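Local coordinates for protein gamma-glutamyltranspeptidase (Ggt) (Helicobacter pylori 26695, PDB 5BPK) that probably catalyses hydrolysis and transfer of the gamma-glutamyl group of glutathione and related compounds, as an N-terminal nucleophile hydrolase of the gamma-glutamyltranspeptidase family, at residues G84-A88 with L100-E104; P137-A141 with A228-Y232; P281-T287 with R326-D332. All blocks are in the same frame, centred on the assembly; numbering follows the deposited sequence.

How the interactions relate
Interaction 1 lies between the other two, whose centres are about 25 Å apart, and is the one that contacts 4UD, through Arg103 NH1 and 4UD O9 at 2.9 Å, in the pocket shared with the partner chain. Its centre is about 11 Å from that of interaction 2, with Gly84 O lying 2.8 Å from Gly138 N, a probable hydrogen bond, and about 15 Å from that of interaction 3, where Pro282 CG meets Phe87 CE1 at 3.8 Å. Interactions 2 and 3 do not touch, their nearest atoms being about 11 Å apart. The Arg326 side chain of interaction 3 comes within about 5 Å of 4UD; Thr139 of interaction 2 stays about 11 Å away.

Interaction 1: G84-A88 with L100-E104; sequences GGGFA and LDFRE. With 4UD ((2S)-amino[(5S)-4,5-dihydro-1,2-oxazol-5-yl]acetic acid), chain O.
Strands 85-88 and 100-102 run antiparallel, their axes 5.0 Å apart at 177°, as the two arms of a beta hairpin. Gly86-Phe102 and Ala88-Leu100 are hydrogen-bonded pairs (CA-CA 5.2 and 5.0 Å), with Phe87-Asp101 a non-hydrogen-bonded pair between them (5.0 Å). Gly86 N donates to Phe102 O at 3.1 Å and Phe102 N to Gly86 O at 3.0 Å; Ala88 N reaches Leu100 O at 3.0 Å and Leu100 N reaches Ala88 O at 2.7 Å. Gly85 is almost fully extended (phi/psi -172/-177), and an ideal CB there would clash with Phe102 O and Glu104 OE1, which accounts for glycine here. Phe102, chi1 p, folds its ring under the neighbouring strand, so that Gly86 CA makes a CH-pi contact 3.9 Å from the ring centroid, while Ala88 CB packs 4.2 Å from Leu100 CB on the same face. Phe87, chi1 m, lies on the other face with Asp101, its CE1 3.9 Å from Arg103 CB. Where strand 100-102 ends, Asp101 OD1 accepts from Arg103 N at 2.9 Å in an Asx turn; Asp101 also forms salt bridges with Arg264 and with Arg69 of the partner chain. Strand 85-88 continues the sheet across the interface by pairing with a strand of that chain. Arg103 (chi1 t, chi2 p, chi3 t) bends at chi2, and its NH1 donates to 4UD O9 at 2.9 Å, while Asp43 and Glu40 of the partner chain form salt bridges to its guanidinium. A positive group thus meets the ligand carboxylate, consistent with recognition of the alpha-carboxylate of a gamma-glutamyl substrate.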
ATOM      1  N   GLY A  84      -5.325 -10.761   3.370  1.00 10.02           N
ATOM      2  CA  GLY A  84      -5.292  -9.795   2.267  1.00 10.87           C
ATOM      3  C   GLY A  84      -4.172 -10.090   1.278  1.00 10.86           C
ATOM      4  O   GLY A  84      -3.926 -11.234   0.926  1.00 10.76           O
ATOM      5  N   GLY A  85      -3.477  -9.047   0.840  1.00 10.28           N
ATOM      6  CA  GLY A  85      -2.443  -9.188  -0.179  1.00 11.15           C
ATOM      7  C   GLY A  85      -1.683  -7.891  -0.345  1.00  9.70           C
ATOM      8  O   GLY A  85      -1.917  -6.903   0.379  1.00 10.42           O
ATOM      9  N   GLY A  86      -0.763  -7.880  -1.296  1.00  8.80           N
ATOM     10  CA  GLY A  86       0.075  -6.712  -1.480  1.00 10.61           C
ATOM     11  C   GLY A  86       1.194  -6.936  -2.469  1.00  9.77           C
ATOM     12  O   GLY A  86       1.126  -7.842  -3.287  1.00  9.30           O
ATOM     13  N   PHE A  87       2.212  -6.086  -2.375  1.00 10.63           N
ATOM     14  CA  PHE A  87       3.336  -6.061  -3.297  1.00  9.68           C
ATOM     15  C   PHE A  87       4.643  -5.875  -2.547  1.00  8.63           C
ATOM     16  O   PHE A  87       4.700  -5.149  -1.539  1.00 10.29           O
ATOM     17  CB  PHE A  87       3.189  -4.898  -4.280  1.00  9.57           C
ATOM     18  CG  PHE A  87       1.896  -4.900  -5.042  1.00  9.81           C
ATOM     19  CD1 PHE A  87       1.678  -5.817  -6.061  1.00  9.59           C
ATOM     20  CD2 PHE A  87       0.909  -3.980  -4.749  1.00 11.72           C
ATOM     21  CE1 PHE A  87       0.470  -5.820  -6.768  1.00 11.60           C
ATOM     22  CE2 PHE A  87      -0.301  -3.961  -5.460  1.00 12.96           C
ATOM     23  CZ  PHE A  87      -0.515  -4.891  -6.472  1.00 10.96           C
ATOM     24  N   ALA A  88       5.710  -6.458  -3.077  1.00  9.96           N
ATOM     25  CA  ALA A  88       7.057  -6.206  -2.562  1.00 11.08           C
ATOM     26  C   ALA A  88       7.946  -5.843  -3.729  1.00 11.99           C
ATOM     27  O   ALA A  88       8.033  -6.594  -4.698  1.00 13.60           O
ATOM     28  CB  ALA A  88       7.623  -7.426  -1.864  1.00 12.12           C
ATOM     29  N   LEU A 100       7.359  -8.384  -6.609  1.00 11.95           N
ATOM     30  CA  LEU A 100       6.528  -9.520  -6.269  1.00 10.98           C
ATOM     31  C   LEU A 100       5.068  -9.075  -6.141  1.00 10.05           C
ATOM     32  O   LEU A 100       4.744  -8.213  -5.338  1.00 10.35           O
ATOM     33  CB  LEU A 100       6.999 -10.152  -4.965  1.00 11.61           C
ATOM     34  CG  LEU A 100       6.204 -11.359  -4.470  1.00 12.71           C
ATOM     35  CD1 LEU A 100       6.204 -12.494  -5.463  1.00 12.58           C
ATOM     36  CD2 LEU A 100       6.734 -11.793  -3.104  1.00 15.45           C
ATOM     37  N   ASP A 101       4.220  -9.685  -6.954  1.00 10.48           N
ATOM     38  CA  ASP A 101       2.777  -9.480  -6.955  1.00  8.88           C
ATOM     39  C   ASP A 101       2.168 -10.598  -6.106  1.00 10.96           C
ATOM     40  O   ASP A 101       2.101 -11.753  -6.547  1.00 11.03           O
ATOM     41  CB  ASP A 101       2.289  -9.525  -8.428  1.00  8.87           C
ATOM     42  CG  ASP A 101       0.773  -9.595  -8.590  1.00 10.74           C
ATOM     43  OD1 ASP A 101       0.015  -9.671  -7.602  1.00 12.43           O
ATOM     44  OD2 ASP A 101       0.353  -9.610  -9.774  1.00 11.98           O
ATOM     45  N   PHE A 102       1.736 -10.250  -4.889  1.00  9.67           N
ATOM     46  CA  PHE A 102       0.883 -11.126  -4.089  1.00  9.12           C
ATOM     47  C   PHE A 102      -0.486 -10.475  -3.820  1.00  8.76           C
ATOM     48  O   PHE A 102      -1.071 -10.592  -2.749  1.00  9.92           O
ATOM     49  CB  PHE A 102       1.598 -11.653  -2.830  1.00 10.51           C
ATOM     50  CG  PHE A 102       2.090 -10.597  -1.861  1.00  7.96           C
ATOM     51  CD1 PHE A 102       3.331  -9.998  -2.021  1.00  9.83           C
ATOM     52  CD2 PHE A 102       1.369 -10.312  -0.711  1.00 10.43           C
ATOM     53  CE1 PHE A 102       3.802  -9.082  -1.087  1.00 10.59           C
ATOM     54  CE2 PHE A 102       1.834  -9.377   0.223  1.00  9.39           C
ATOM     55  CZ  PHE A 102       3.062  -8.766   0.030  1.00  9.38           C
ATOM     56  N   ARG A 103      -0.983  -9.802  -4.850  1.00  9.14           N
ATOM     57  CA  ARG A 103      -2.305  -9.182  -4.835  1.00 10.50           C
ATOM     58  C   ARG A 103      -3.401 -10.244  -4.850  1.00  8.96           C
ATOM     59  O   ARG A 103      -3.266 -11.287  -5.493  1.00 10.45           O
ATOM     60  CB  ARG A 103      -2.437  -8.276  -6.055  1.00 10.05           C
ATOM     61  CG  ARG A 103      -3.740  -7.507  -6.198  1.00  9.10           C
ATOM     62  CD  ARG A 103      -3.932  -6.451  -5.124  1.00  9.18           C
ATOM     63  NE  ARG A 103      -4.901  -5.439  -5.552  1.00 11.63           N
ATOM     64  CZ  ARG A 103      -5.307  -4.411  -4.811  1.00 11.54           C
ATOM     65  NH1 ARG A 103      -4.880  -4.253  -3.575  1.00 12.41           N
ATOM     66  NH2 ARG A 103      -6.167  -3.534  -5.305  1.00 10.34           N
ATOM     67  N   GLU A 104      -4.518  -9.967  -4.179  1.00 10.23           N
ATOM     68  CA  GLU A 104      -5.648 -10.892  -4.209  1.00 11.13           C
ATOM     69  C   GLU A 104      -6.197 -11.053  -5.620  1.00 10.41           C
ATOM     70  O   GLU A 104      -6.093 -10.144  -6.454  1.00 11.42           O
ATOM     71  CB  GLU A 104      -6.778 -10.458  -3.286  1.00 11.94           C
ATOM     72  CG  GLU A 104      -6.385 -10.274  -1.827  1.00  9.96           C
ATOM     73  CD  GLU A 104      -6.080  -8.826  -1.488  1.00 10.24           C
ATOM     74  OE1 GLU A 104      -5.267  -8.198  -2.214  1.00 11.26           O
ATOM     75  OE2 GLU A 104      -6.655  -8.336  -0.489  1.00 10.72           O
TER
HETATM   76  C3  4UD O 701      -4.263   0.976   1.563  1.00 22.64           C
HETATM   77  C4  4UD O 701      -4.809   0.093  -0.400  1.00 18.07           C
HETATM   78  C5  4UD O 701      -5.429   0.260   0.975  1.00 23.69           C
HETATM   79  C6  4UD O 701      -5.801   0.012  -1.569  1.00 13.57           C
HETATM   80  C8  4UD O 701      -4.980  -0.246  -2.812  1.00 13.00           C
HETATM   81  O9  4UD O 701      -4.613  -1.360  -3.096  1.00 13.76           O
HETATM   82  O10 4UD O 701      -4.634   0.778  -3.627  1.00 12.30           O
HETATM   83  N7  4UD O 701      -6.728  -1.113  -1.387  1.00 13.67           N
HETATM   84  O2  4UD O 701      -4.003   1.251  -0.601  1.00 24.83           O
HETATM   85  N1  4UD O 701      -3.535   1.488   0.627  1.00 27.05           N

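Interaction 2: P137-A141 with A228-Y232; sequences PGTVA and AKGFY
Tyr232, Val140 and Phe231 bury most surface here, where the start of helix 139-150 meets the short helix 229-232; the closest CA atoms are Ala141 and Ala228, 5.7 Å apart. Phe231 N and Tyr232 N both donate to Ala228 O (2.9 and 3.0 Å), forming the short helical turn. The OH of Tyr232 (chi1 m) donates to Pro137 O at 2.7 Å and accepts from Ala141 N at 3.2 Å (155°). A water 2.9 Å from Val140 N and 3.1 Å from Tyr232 OH bridges the two. Val140, chi1 t, puts CG2 over a face of the Phe231 ring (chi1 t), 4.2 Å from its centroid in a CH-pi contact, CG1 4.1 Å from Ala228 CB, and CB 3.9 Å from Tyr232 CE2. Pro137 CB adds an apolar contact with Phe231 CE2 at 4.0 Å. Phe35 of the partner chain meets the Phe231 ring. A tyrosine hydroxyl and a water thus satisfy the NH groups of Ala141 and Val140 at the N-terminus of helix 139-150, in otherwise plain helix-to-helix packing.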
ATOM      1  N   PRO A 137      -6.909 -14.445  -0.753  1.00 11.84           N
ATOM      2  CA  PRO A 137      -5.730 -13.850  -0.099  1.00 12.67           C
ATOM      3  C   PRO A 137      -4.387 -14.297  -0.685  1.00 11.66           C
ATOM      4  O   PRO A 137      -4.190 -15.497  -0.955  1.00 13.04           O
ATOM      5  CB  PRO A 137      -5.837 -14.348   1.335  1.00 12.31           C
ATOM      6  CG  PRO A 137      -7.320 -14.573   1.545  1.00 13.04           C
ATOM      7  CD  PRO A 137      -7.794 -15.111   0.219  1.00 12.65           C
ATOM      8  N   GLY A 138      -3.479 -13.338  -0.835  1.00  9.50           N
ATOM      9  CA  GLY A 138      -2.140 -13.575  -1.356  1.00 10.43           C
ATOM     10  C   GLY A 138      -0.996 -13.437  -0.376  1.00 10.24           C
ATOM     11  O   GLY A 138       0.110 -13.869  -0.681  1.00 11.11           O
ATOM     12  N   THR A 139      -1.233 -12.819   0.792  1.00 10.93           N
ATOM     13  CA  THR A 139      -0.134 -12.508   1.720  1.00 10.35           C
ATOM     14  C   THR A 139       0.727 -13.699   2.115  1.00 10.23           C
ATOM     15  O   THR A 139       1.942 -13.603   2.072  1.00 10.77           O
ATOM     16  CB  THR A 139      -0.653 -11.805   2.965  1.00  9.26           C
ATOM     17  OG1 THR A 139      -1.181 -10.538   2.557  1.00  9.66           O
ATOM     18  CG2 THR A 139       0.438 -11.613   4.039  1.00 11.42           C
ATOM     19  N   VAL A 140       0.109 -14.810   2.508  1.00 11.13           N
ATOM     20  CA  VAL A 140       0.899 -15.944   2.978  1.00 10.55           C
ATOM     21  C   VAL A 140       1.780 -16.499   1.844  1.00  9.96           C
ATOM     22  O   VAL A 140       2.973 -16.815   2.045  1.00 11.86           O
ATOM     23  CB  VAL A 140       0.015 -17.042   3.582  1.00  9.92           C
ATOM     24  CG1 VAL A 140       0.838 -18.276   3.895  1.00 13.20           C
ATOM     25  CG2 VAL A 140      -0.685 -16.509   4.860  1.00 13.92           C
ATOM     26  N   ALA A 141       1.201 -16.575   0.651  1.00 11.19           N
ATOM     27  CA  ALA A 141       1.937 -17.002  -0.537  1.00 10.59           C
ATOM     28  C   ALA A 141       3.087 -16.040  -0.863  1.00  9.83           C
ATOM     29  O   ALA A 141       4.170 -16.472  -1.277  1.00 12.20           O
ATOM     30  CB  ALA A 141       0.992 -17.147  -1.716  1.00 12.53           C
ATOM     31  N   ALA A 228       3.164 -22.400   3.255  1.00 16.58           N
ATOM     32  CA  ALA A 228       1.984 -21.770   2.668  1.00 16.75           C
ATOM     33  C   ALA A 228       0.838 -22.771   2.491  1.00 16.90           C
ATOM     34  O   ALA A 228      -0.325 -22.404   2.610  1.00 16.09           O
ATOM     35  CB  ALA A 228       2.345 -21.115   1.337  1.00 18.46           C
ATOM     36  N   LYS A 229       1.166 -24.045   2.253  1.00 17.41           N
ATOM     37  CA  LYS A 229       0.129 -25.076   2.150  1.00 19.17           C
ATOM     38  C   LYS A 229      -0.724 -25.204   3.423  1.00 18.06           C
ATOM     39  O   LYS A 229      -1.864 -25.677   3.358  1.00 18.45           O
ATOM     40  CB  LYS A 229       0.747 -26.425   1.767  1.00 20.99           C
ATOM     41  CG  LYS A 229       1.130 -26.518   0.295  1.00 25.83           C
ATOM     42  N   GLY A 230      -0.187 -24.765   4.565  1.00 16.69           N
ATOM     43  CA  GLY A 230      -0.948 -24.714   5.817  1.00 16.80           C
ATOM     44  C   GLY A 230      -2.062 -23.682   5.831  1.00 15.94           C
ATOM     45  O   GLY A 230      -2.964 -23.731   6.680  1.00 17.74           O
ATOM     46  N   PHE A 231      -1.998 -22.737   4.896  1.00 15.80           N
ATOM     47  CA  PHE A 231      -3.050 -21.750   4.700  1.00 14.85           C
ATOM     48  C   PHE A 231      -3.950 -22.121   3.522  1.00 14.63           C
ATOM     49  O   PHE A 231      -5.183 -22.050   3.637  1.00 14.42           O
ATOM     50  CB  PHE A 231      -2.438 -20.364   4.468  1.00 14.90           C
ATOM     51  CG  PHE A 231      -3.458 -19.258   4.325  1.00 12.12           C
ATOM     52  CD1 PHE A 231      -3.902 -18.569   5.444  1.00 14.06           C
ATOM     53  CD2 PHE A 231      -3.969 -18.900   3.081  1.00 12.44           C
ATOM     54  CE1 PHE A 231      -4.842 -17.549   5.331  1.00 12.13           C
ATOM     55  CE2 PHE A 231      -4.921 -17.868   2.962  1.00 13.77           C
ATOM     56  CZ  PHE A 231      -5.351 -17.199   4.085  1.00 12.25           C
ATOM     57  N   TYR A 232      -3.335 -22.482   2.391  1.00 14.28           N
ATOM     58  CA  TYR A 232      -4.054 -22.662   1.120  1.00 13.94           C
ATOM     59  C   TYR A 232      -4.641 -24.064   0.900  1.00 15.79           C
ATOM     60  O   TYR A 232      -5.391 -24.265  -0.059  1.00 15.98           O
ATOM     61  CB  TYR A 232      -3.166 -22.265  -0.079  1.00 14.99           C
ATOM     62  CG  TYR A 232      -2.832 -20.775  -0.090  1.00 13.10           C
ATOM     63  CD1 TYR A 232      -3.735 -19.838  -0.596  1.00 13.12           C
ATOM     64  CD2 TYR A 232      -1.632 -20.313   0.441  1.00 15.65           C
ATOM     65  CE1 TYR A 232      -3.443 -18.472  -0.583  1.00 12.49           C
ATOM     66  CE2 TYR A 232      -1.324 -18.952   0.470  1.00 14.09           C
ATOM     67  CZ  TYR A 232      -2.236 -18.038  -0.041  1.00 12.18           C
ATOM     68  OH  TYR A 232      -1.948 -16.701  -0.009  1.00 13.47           O
TER
HETATM   69  O   HOH W   1      -2.755 -15.129   2.559  1.00 12.39           O

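Interaction 3: P281-T287 with R326-D332; sequences PPSSGGT and RSVYMGD. With EDO (1,2-ethanediol), chain Q.
A cis peptide bond joins Pro281 to Pro282, turning the backbone sharply before helix 285-296. After this bend Pro282 CA comes 4.4 Å from Asp332 CA, and Ser284 CA lies 6.3 Å from Met330 CA. Met330, at phi/psi -105/135, is the first residue to leave helical geometry after helix 309-329. Its side chain, in the conformer given here, is m at all three chi angles and sends CE to 3.7 Å from Ser284 CA, 4.0 Å from Thr287 OG1 and 4.3 Å from Pro281 CG. Pro282 CB sits 4.3 Å from Asp332 CB. The polar link is modest: Arg326 NE donates weakly to Ser284 OG (3.0 Å, 129°). Separately, Arg326 NH1 reaches O1 of an ethanediol, probably from the crystallisation liquor, at 3.2 Å. Ser283 OG accepts from Gly285 N at 3.0 Å, a capping bond. Ser283 OG is hydrogen-bonded to Met74 O, and Ser284 OG to Ser72 O, both of the partner chain, whose Arg69 N meets Asp332 OD2; the two serines thus tie this turn to that chain. A cis-Pro turn leading into a serine-capped helix therefore meets the C-terminal end of helix 309-329 beside the inhibitor pocket, the Arg326 side chain being about 5 Å from 4UD. Helix 340-343 covers the apolar part, with Val340 against Pro281 and Leu343 against Met330, while Phe87 of strand 85-91 packs on Pro282 and Ser283.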
ATOM      1  N   PRO A 281       1.801  -3.082 -13.068  1.00 10.13           N
ATOM      2  CA  PRO A 281       0.482  -3.691 -12.977  1.00 10.26           C
ATOM      3  C   PRO A 281       0.548  -5.063 -12.308  1.00 10.61           C
ATOM      4  O   PRO A 281       1.451  -5.843 -12.599  1.00 10.81           O
ATOM      5  CB  PRO A 281       0.047  -3.779 -14.440  1.00 11.33           C
ATOM      6  CG  PRO A 281       0.629  -2.525 -15.023  1.00  9.41           C
ATOM      7  CD  PRO A 281       2.004  -2.447 -14.382  1.00 11.09           C
ATOM      8  N   PRO A 282      -0.415  -5.380 -11.432  1.00 11.00           N
ATOM      9  CA  PRO A 282      -1.732  -4.782 -11.241  1.00 10.57           C
ATOM     10  C   PRO A 282      -1.827  -3.575 -10.307  1.00 10.40           C
ATOM     11  O   PRO A 282      -2.935  -3.176  -9.961  1.00 11.16           O
ATOM     12  CB  PRO A 282      -2.546  -5.951 -10.691  1.00 11.29           C
ATOM     13  CG  PRO A 282      -1.567  -6.688  -9.884  1.00 12.13           C
ATOM     14  CD  PRO A 282      -0.281  -6.616 -10.650  1.00 10.51           C
ATOM     15  N   SER A 283      -0.700  -2.984  -9.924  1.00 10.69           N
ATOM     16  CA  SER A 283      -0.749  -1.632  -9.379  1.00  9.48           C
ATOM     17  C   SER A 283      -0.618  -0.589 -10.491  1.00 10.71           C
ATOM     18  O   SER A 283       0.062  -0.816 -11.489  1.00 11.53           O
ATOM     19  CB  SER A 283       0.323  -1.396  -8.337  1.00 11.23           C
ATOM     20  OG  SER A 283       0.044  -0.187  -7.675  1.00 12.03           O
ATOM     21  N   SER A 284      -1.284   0.545 -10.291  1.00 10.58           N
ATOM     22  CA  SER A 284      -1.109   1.743 -11.100  1.00 10.44           C
ATOM     23  C   SER A 284      -0.046   2.649 -10.476  1.00 12.04           C
ATOM     24  O   SER A 284       0.397   3.616 -11.100  1.00 12.34           O
ATOM     25  CB  SER A 284      -2.430   2.520 -11.149  1.00 10.91           C
ATOM     26  OG  SER A 284      -2.759   3.047  -9.868  1.00 11.47           O
ATOM     27  N   GLY A 285       0.367   2.336  -9.250  1.00 10.90           N
ATOM     28  CA  GLY A 285       1.156   3.272  -8.456  1.00 11.06           C
ATOM     29  C   GLY A 285       2.496   3.663  -9.052  1.00 11.06           C
ATOM     30  O   GLY A 285       2.802   4.844  -9.197  1.00 10.34           O
ATOM     31  N   GLY A 286       3.287   2.663  -9.410  1.00 10.20           N
ATOM     32  CA  GLY A 286       4.610   2.915  -9.978  1.00 10.50           C
ATOM     33  C   GLY A 286       4.544   3.690 -11.286  1.00 12.36           C
ATOM     34  O   GLY A 286       5.352   4.602 -11.536  1.00 10.67           O
ATOM     35  N   THR A 287       3.572   3.341 -12.123  1.00  9.89           N
ATOM     36  CA  THR A 287       3.445   3.982 -13.423  1.00 10.54           C
ATOM     37  C   THR A 287       3.155   5.462 -13.259  1.00  9.90           C
ATOM     38  O   THR A 287       3.828   6.302 -13.858  1.00 10.34           O
ATOM     39  CB  THR A 287       2.347   3.303 -14.263  1.00 10.35           C
ATOM     40  OG1 THR A 287       2.747   1.958 -14.560  1.00 11.93           O
ATOM     41  CG2 THR A 287       2.060   4.068 -15.564  1.00 11.20           C
ATOM     42  N   ARG A 326      -5.304   7.109 -15.353  1.00 10.93           N
ATOM     43  CA  ARG A 326      -5.568   5.924 -14.530  1.00 10.48           C
ATOM     44  C   ARG A 326      -6.960   5.347 -14.758  1.00 11.28           C
ATOM     45  O   ARG A 326      -7.130   4.126 -14.852  1.00 12.97           O
ATOM     46  CB  ARG A 326      -5.418   6.279 -13.042  1.00 10.49           C
ATOM     47  CG  ARG A 326      -5.488   5.096 -12.082  1.00 12.26           C
ATOM     48  CD  ARG A 326      -5.613   5.596 -10.642  1.00 11.47           C
ATOM     49  NE  ARG A 326      -5.426   4.509  -9.678  1.00 11.06           N
ATOM     50  CZ  ARG A 326      -6.353   3.617  -9.305  1.00 14.91           C
ATOM     51  NH1 ARG A 326      -7.592   3.665  -9.780  1.00 15.60           N
ATOM     52  NH2 ARG A 326      -6.041   2.663  -8.431  1.00 14.68           N
ATOM     53  N   SER A 327      -7.946   6.230 -14.854  1.00 11.46           N
ATOM     54  CA  SER A 327      -9.358   5.848 -14.936  1.00 12.10           C
ATOM     55  C   SER A 327      -9.739   5.051 -16.199  1.00 11.94           C
ATOM     56  O   SER A 327     -10.759   4.362 -16.205  1.00 14.24           O
ATOM     57  CB  SER A 327     -10.250   7.094 -14.837  1.00 13.28           C
ATOM     58  OG  SER A 327     -10.247   7.822 -16.047  1.00 13.50           O
ATOM     59  N   VAL A 328      -8.922   5.172 -17.244  0.50 12.28           N
ATOM     60  CA  VAL A 328      -9.164   4.511 -18.524  0.50 12.17           C
ATOM     61  C   VAL A 328      -8.179   3.377 -18.794  0.50 12.20           C
ATOM     62  O   VAL A 328      -8.576   2.280 -19.189  0.50 13.60           O
ATOM     63  CB  VAL A 328      -9.061   5.525 -19.682  0.50 12.67           C
ATOM     64  CG1 VAL A 328      -9.204   4.817 -21.016  0.50 14.43           C
ATOM     65  CG2 VAL A 328     -10.112   6.615 -19.520  0.50 13.87           C
ATOM     66  N   TYR A 329      -6.894   3.639 -18.575  1.00 12.75           N
ATOM     67  CA  TYR A 329      -5.822   2.752 -19.067  1.00 11.00           C
ATOM     68  C   TYR A 329      -5.364   1.641 -18.139  1.00 12.21           C
ATOM     69  O   TYR A 329      -4.710   0.703 -18.605  1.00 15.98           O
ATOM     70  CB  TYR A 329      -4.610   3.576 -19.489  1.00 14.35           C
ATOM     71  CG  TYR A 329      -4.900   4.577 -20.581  1.00 14.19           C
ATOM     72  CD1 TYR A 329      -5.300   4.163 -21.858  1.00 15.16           C
ATOM     73  CD2 TYR A 329      -4.726   5.932 -20.360  1.00 15.36           C
ATOM     74  CE1 TYR A 329      -5.548   5.096 -22.864  1.00 16.14           C
ATOM     75  CE2 TYR A 329      -4.970   6.858 -21.348  1.00 20.24           C
ATOM     76  CZ  TYR A 329      -5.382   6.440 -22.594  1.00 18.42           C
ATOM     77  OH  TYR A 329      -5.620   7.390 -23.566  1.00 23.73           O
ATOM     78  N   MET A 330      -5.690   1.727 -16.852  0.50 12.05           N
ATOM     79  CA  MET A 330      -5.056   0.853 -15.866  0.50 12.66           C
ATOM     80  C   MET A 330      -5.949  -0.288 -15.354  0.50 11.98           C
ATOM     81  O   MET A 330      -7.125  -0.104 -15.030  0.50 12.43           O
ATOM     82  CB  MET A 330      -4.505   1.698 -14.713  0.50 13.53           C
ATOM     83  CG  MET A 330      -3.577   2.819 -15.183  0.50 15.99           C
ATOM     84  SD  MET A 330      -2.067   2.325 -16.063  0.50 18.59           S
ATOM     85  CE  MET A 330      -1.209   1.368 -14.818  0.50 14.27           C
ATOM     86  N   GLY A 331      -5.347  -1.472 -15.306  1.00 11.00           N
ATOM     87  CA  GLY A 331      -5.972  -2.693 -14.791  1.00 11.16           C
ATOM     88  C   GLY A 331      -4.917  -3.788 -14.746  1.00 11.84           C
ATOM     89  O   GLY A 331      -3.735  -3.536 -14.989  1.00 12.16           O
ATOM     90  N   ASP A 332      -5.343  -5.005 -14.441  1.00 11.32           N
ATOM     91  CA  ASP A 332      -4.455  -6.176 -14.440  1.00 10.44           C
ATOM     92  C   ASP A 332      -4.038  -6.487 -15.885  1.00 10.35           C
ATOM     93  O   ASP A 332      -4.862  -6.899 -16.699  1.00 10.48           O
ATOM     94  CB  ASP A 332      -5.207  -7.358 -13.822  1.00 11.09           C
ATOM     95  CG  ASP A 332      -4.369  -8.614 -13.686  1.00 10.20           C
ATOM     96  OD1 ASP A 332      -3.226  -8.679 -14.195  1.00  9.98           O
ATOM     97  OD2 ASP A 332      -4.891  -9.565 -13.053  1.00 10.44           O
TER
HETATM   98  C1  EDO Q 703     -11.342   2.390  -8.838  1.00 30.57           C
HETATM   99  O1  EDO Q 703     -10.148   1.817  -9.397  1.00 20.02           O
HETATM  100  C2  EDO Q 703     -12.521   1.428  -8.893  1.00 30.92           C
HETATM  101  O2  EDO Q 703     -13.731   2.118  -9.264  1.00 31.29           O